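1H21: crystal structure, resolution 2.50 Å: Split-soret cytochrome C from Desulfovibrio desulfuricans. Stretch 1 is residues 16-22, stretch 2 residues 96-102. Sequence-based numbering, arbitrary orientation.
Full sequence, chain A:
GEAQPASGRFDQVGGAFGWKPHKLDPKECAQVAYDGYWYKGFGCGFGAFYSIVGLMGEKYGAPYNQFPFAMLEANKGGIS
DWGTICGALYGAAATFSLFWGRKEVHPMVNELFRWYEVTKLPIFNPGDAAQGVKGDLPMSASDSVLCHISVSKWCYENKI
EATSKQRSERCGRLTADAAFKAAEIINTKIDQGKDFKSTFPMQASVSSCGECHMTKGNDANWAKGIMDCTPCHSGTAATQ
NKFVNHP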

ATOM      1  N   ALA A  16     -20.568   7.381   2.185  1.00 34.60           N
ATOM      2  CA  ALA A  16     -19.139   7.567   2.097  1.00 34.59           C
ATOM      3  C   ALA A  16     -18.664   8.452   3.242  1.00 38.30           C
ATOM      4  O   ALA A  16     -19.169   9.561   3.410  1.00 43.12           O
ATOM      5  CB  ALA A  16     -18.787   8.215   0.754  1.00 32.30           C
ATOM      6  N   PHE A  17     -17.707   7.955   4.028  1.00 38.79           N
ATOM      7  CA  PHE A  17     -17.115   8.692   5.156  1.00 37.67           C
ATOM      8  C   PHE A  17     -18.178   9.036   6.207  1.00 40.23           C
ATOM      9  O   PHE A  17     -18.036   9.998   6.949  1.00 42.53           O
ATOM     10  CB  PHE A  17     -16.423   9.976   4.654  1.00 36.00           C
ATOM     11  CG  PHE A  17     -15.680   9.801   3.336  1.00 36.21           C
ATOM     12  CD1 PHE A  17     -15.906  10.669   2.273  1.00 29.98           C
ATOM     13  CD2 PHE A  17     -14.810   8.735   3.136  1.00 32.96           C
ATOM     14  CE1 PHE A  17     -15.282  10.475   1.027  1.00 29.00           C
ATOM     15  CE2 PHE A  17     -14.192   8.545   1.894  1.00 32.80           C
ATOM     16  CZ  PHE A  17     -14.437   9.423   0.840  1.00 22.63           C
ATOM     17  N   GLY A  18     -19.213   8.210   6.296  1.00 39.48           N
ATOM     18  CA  GLY A  18     -20.284   8.472   7.236  1.00 39.06           C
ATOM     19  C   GLY A  18     -20.192   7.879   8.634  1.00 39.92           C
ATOM     20  O   GLY A  18     -21.158   7.939   9.380  1.00 41.53           O
ATOM     21  N   TRP A  19     -19.076   7.260   8.989  1.00 39.10           N
ATOM     22  CA  TRP A  19     -18.938   6.705  10.326  1.00 36.32           C
ATOM     23  C   TRP A  19     -18.659   7.858  11.314  1.00 40.04           C
ATOM     24  O   TRP A  19     -18.116   8.911  10.920  1.00 37.83           O
ATOM     25  CB  TRP A  19     -17.785   5.704  10.350  1.00 35.33           C
ATOM     26  CG  TRP A  19     -18.068   4.385   9.666  1.00 32.84           C
ATOM     27  CD1 TRP A  19     -19.123   4.094   8.835  1.00 32.55           C
ATOM     28  CD2 TRP A  19     -17.357   3.146   9.862  1.00 26.94           C
ATOM     29  NE1 TRP A  19     -19.125   2.744   8.531  1.00 33.89           N
ATOM     30  CE2 TRP A  19     -18.057   2.142   9.150  1.00 29.05           C
ATOM     31  CE3 TRP A  19     -16.209   2.786  10.582  1.00 21.72           C
ATOM     32  CZ2 TRP A  19     -17.647   0.797   9.142  1.00 29.76           C
ATOM     33  CZ3 TRP A  19     -15.800   1.445  10.572  1.00 26.74           C
ATOM     34  CH2 TRP A  19     -16.521   0.471   9.860  1.00 27.20           C
ATOM     35  N   LYS A  20     -19.028   7.665  12.582  1.00 41.68           N
ATOM     36  CA  LYS A  20     -18.799   8.669  13.624  1.00 42.44           C
ATOM     37  C   LYS A  20     -17.445   8.435  14.299  1.00 38.91           C
ATOM     38  O   LYS A  20     -17.193   7.366  14.857  1.00 37.86           O
ATOM     39  CB  LYS A  20     -19.943   8.653  14.659  1.00 48.61           C
ATOM     40  CG  LYS A  20     -19.691   9.474  15.941  1.00 53.00           C
ATOM     41  CD  LYS A  20     -20.988  10.048  16.521  1.00 57.62           C
ATOM     42  CE  LYS A  20     -21.520  11.158  15.608  1.00 61.64           C
ATOM     43  NZ  LYS A  20     -22.637  11.974  16.186  1.00 62.68           N
ATOM     44  N   PRO A  21     -16.525   9.401  14.183  1.00 39.94           N
ATOM     45  CA  PRO A  21     -15.220   9.206  14.824  1.00 42.52           C
ATOM     46  C   PRO A  21     -15.362   9.291  16.345  1.00 44.29           C
ATOM     47  O   PRO A  21     -16.294   9.915  16.847  1.00 48.52           O
ATOM     48  CB  PRO A  21     -14.389  10.359  14.258  1.00 41.51           C
ATOM     49  CG  PRO A  21     -15.426  11.428  13.997  1.00 39.10           C
ATOM     50  CD  PRO A  21     -16.560  10.652  13.404  1.00 40.47           C
ATOM     51  N   HIS A  22     -14.495   8.594  17.069  1.00 43.87           N
ATOM     52  CA  HIS A  22     -14.522   8.607  18.524  1.00 43.89           C
ATOM     53  C   HIS A  22     -13.081   8.824  18.953  1.00 45.77           C
ATOM     54  O   HIS A  22     -12.187   8.293  18.318  1.00 48.44           O
ATOM     55  CB  HIS A  22     -14.981   7.249  19.073  1.00 45.14           C
ATOM     56  CG  HIS A  22     -16.396   6.889  18.738  1.00 48.07           C
ATOM     57  ND1 HIS A  22     -17.480   7.388  19.432  1.00 50.50           N
ATOM     58  CD2 HIS A  22     -16.906   6.049  17.810  1.00 47.05           C
ATOM     59  CE1 HIS A  22     -18.591   6.872  18.943  1.00 50.28           C
ATOM     60  NE2 HIS A  22     -18.270   6.053  17.958  1.00 47.69           N
ATOM     61  N   PHE A  96      -8.680   6.522   8.516  1.00 28.03           N
ATOM     62  CA  PHE A  96      -9.080   7.910   8.318  1.00 28.66           C
ATOM     63  C   PHE A  96     -10.144   8.020   7.237  1.00 30.67           C
ATOM     64  O   PHE A  96     -11.010   8.920   7.287  1.00 28.99           O
ATOM     65  CB  PHE A  96      -7.895   8.792   7.912  1.00 24.38           C
ATOM     66  CG  PHE A  96      -6.739   8.736   8.847  1.00 26.82           C
ATOM     67  CD1 PHE A  96      -6.841   8.095  10.089  1.00 24.65           C
ATOM     68  CD2 PHE A  96      -5.533   9.339   8.485  1.00 28.80           C
ATOM     69  CE1 PHE A  96      -5.776   8.058  10.960  1.00 27.29           C
ATOM     70  CE2 PHE A  96      -4.448   9.312   9.349  1.00 28.18           C
ATOM     71  CZ  PHE A  96      -4.568   8.669  10.592  1.00 29.26           C
ATOM     72  N   SER A  97     -10.091   7.108   6.269  1.00 28.43           N
ATOM     73  CA  SER A  97     -11.043   7.160   5.179  1.00 29.14           C
ATOM     74  C   SER A  97     -12.417   6.620   5.513  1.00 30.76           C
ATOM     75  O   SER A  97     -13.334   6.688   4.686  1.00 30.30           O
ATOM     76  CB  SER A  97     -10.463   6.568   3.906  1.00 31.73           C
ATOM     77  OG  SER A  97      -9.467   7.456   3.392  1.00 26.03           O
ATOM     78  N   LEU A  98     -12.566   6.136   6.749  1.00 28.45           N
ATOM     79  CA  LEU A  98     -13.848   5.645   7.240  1.00 28.68           C
ATOM     80  C   LEU A  98     -14.680   6.820   7.770  1.00 31.14           C
ATOM     81  O   LEU A  98     -15.919   6.744   7.866  1.00 29.04           O
ATOM     82  CB  LEU A  98     -13.629   4.653   8.368  1.00 22.63           C
ATOM     83  CG  LEU A  98     -12.985   3.356   7.897  1.00 27.54           C
ATOM     84  CD1 LEU A  98     -12.678   2.491   9.103  1.00 25.05           C
ATOM     85  CD2 LEU A  98     -13.903   2.610   6.895  1.00 22.42           C
ATOM     86  N   PHE A  99     -13.985   7.917   8.061  1.00 30.24           N
ATOM     87  CA  PHE A  99     -14.606   9.097   8.615  1.00 31.95           C
ATOM     88  C   PHE A  99     -14.508  10.361   7.752  1.00 37.01           C
ATOM     89  O   PHE A  99     -15.466  11.147   7.686  1.00 39.05           O
ATOM     90  CB  PHE A  99     -14.013   9.367   9.998  1.00 29.07           C
ATOM     91  CG  PHE A  99     -13.840   8.131  10.839  1.00 30.35           C
ATOM     92  CD1 PHE A  99     -12.583   7.551  10.989  1.00 29.56           C
ATOM     93  CD2 PHE A  99     -14.933   7.528  11.456  1.00 30.57           C
ATOM     94  CE1 PHE A  99     -12.413   6.373  11.745  1.00 29.97           C
ATOM     95  CE2 PHE A  99     -14.780   6.355  12.211  1.00 32.75           C
ATOM     96  CZ  PHE A  99     -13.511   5.774  12.356  1.00 30.63           C
ATOM     97  N   TRP A 100     -13.376  10.558   7.079  1.00 35.41           N
ATOM     98  CA  TRP A 100     -13.187  11.761   6.268  1.00 34.19           C
ATOM     99  C   TRP A 100     -12.813  11.482   4.823  1.00 32.81           C
ATOM    100  O   TRP A 100     -12.308  10.422   4.500  1.00 38.09           O
ATOM    101  CB  TRP A 100     -12.103  12.640   6.893  1.00 35.13           C
ATOM    102  CG  TRP A 100     -12.396  13.025   8.289  1.00 39.50           C
ATOM    103  CD1 TRP A 100     -13.211  14.037   8.693  1.00 41.79           C
ATOM    104  CD2 TRP A 100     -11.926  12.379   9.492  1.00 41.45           C
ATOM    105  NE1 TRP A 100     -13.295  14.059  10.062  1.00 43.08           N
ATOM    106  CE2 TRP A 100     -12.520  13.056  10.585  1.00 42.20           C
ATOM    107  CE3 TRP A 100     -11.078  11.292   9.750  1.00 40.96           C
ATOM    108  CZ2 TRP A 100     -12.291  12.684  11.932  1.00 35.10           C
ATOM    109  CZ3 TRP A 100     -10.849  10.917  11.087  1.00 39.21           C
ATOM    110  CH2 TRP A 100     -11.462  11.617  12.161  1.00 37.24           C
ATOM    111  N   GLY A 101     -13.029  12.457   3.959  1.00 32.10           N
ATOM    112  CA  GLY A 101     -12.683  12.276   2.568  1.00 32.58           C
ATOM    113  C   GLY A 101     -11.319  12.827   2.200  1.00 34.26           C
ATOM    114  O   GLY A 101     -10.659  13.511   2.984  1.00 36.92           O
ATOM    115  N   ARG A 102     -10.911  12.493   0.991  1.00 37.01           N
ATOM    116  CA  ARG A 102      -9.667  12.898   0.340  1.00 37.36           C
ATOM    117  C   ARG A 102      -9.070  14.242   0.790  1.00 37.85           C
ATOM    118  O   ARG A 102      -8.021  14.251   1.429  1.00 39.45           O
ATOM    119  CB  ARG A 102      -9.955  12.901  -1.158  1.00 37.11           C
ATOM    120  CG  ARG A 102      -8.849  13.097  -2.097  1.00 33.73           C
ATOM    121  CD  ARG A 102      -9.252  12.520  -3.452  1.00 34.37           C
ATOM    122  NE  ARG A 102     -10.012  13.408  -4.339  1.00 30.90           N
ATOM    123  CZ  ARG A 102     -11.254  13.159  -4.778  1.00 32.09           C
ATOM    124  NH1 ARG A 102     -11.889  12.065  -4.395  1.00 29.57           N
ATOM    125  NH2 ARG A 102     -11.848  13.967  -5.660  1.00 31.19           N
TER
HETATM  126  O   HOH W   1     -16.015   5.745   3.772  1.00 29.99           O

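A segment without regular secondary structure can be held against a weakly bonded stretch of helix by aromatic rings and backbone carbonyls, with few direct hydrogen bonds, and residues 16-22 and 96-102 of this split-Soret cytochrome c illustrate the principle. The helix is weakly bonded here, and the carbonyls of Ser97 and Leu98 meet the neighbouring loop.

Phe96 makes no contact across the interface, but its O accepts backbone hydrogen bonds from Phe99 N (3.2 Å) and Trp100 N (2.9 Å), which hold the turn together. Ser97 O takes on two roles. It lies 3.0 Å from Phe17 CD2, near the plane of the ring, where the slightly positive aromatic edge suits a carbonyl oxygen; it also accepts from a water, 3.0 Å from the water oxygen, which in turn accepts from Phe17 N at 2.8 Å.

Leu98 provides the one direct hydrogen bond, a weak one from Trp19 N to Leu98 O (3.4 Å). The same oxygen receives a CA-H contact from Phe17 CA at 3.5 Å, while the leucine side chain packs on the indole, with Leu98 CD1 3.6 Å from Trp19 CZ3 and CD2 over one face.

At Phe99 the backbones come closest, its CA 4.3 Å from Phe17 CA. The approach has a cost: Phe99 O and Phe17 O, both acceptors, sit 2.9 Å apart without a bond. Although its CA-to-CB bond points away, the Phe99 ring reaches back, placing CD2 3.6 Å from Trp19 CB, and Pro21 CB covers one face.

Trp100 adds a further apolar contact, CH2 to Pro21 CB at 3.8 Å. Gly101 then lays its CA 3.6 Å from the centroid of the Phe17 ring, nearly along the normal, a CH-pi contact. An ideal CB on Gly101 would fall 3.0 Å from Phe17 CE1, a clash.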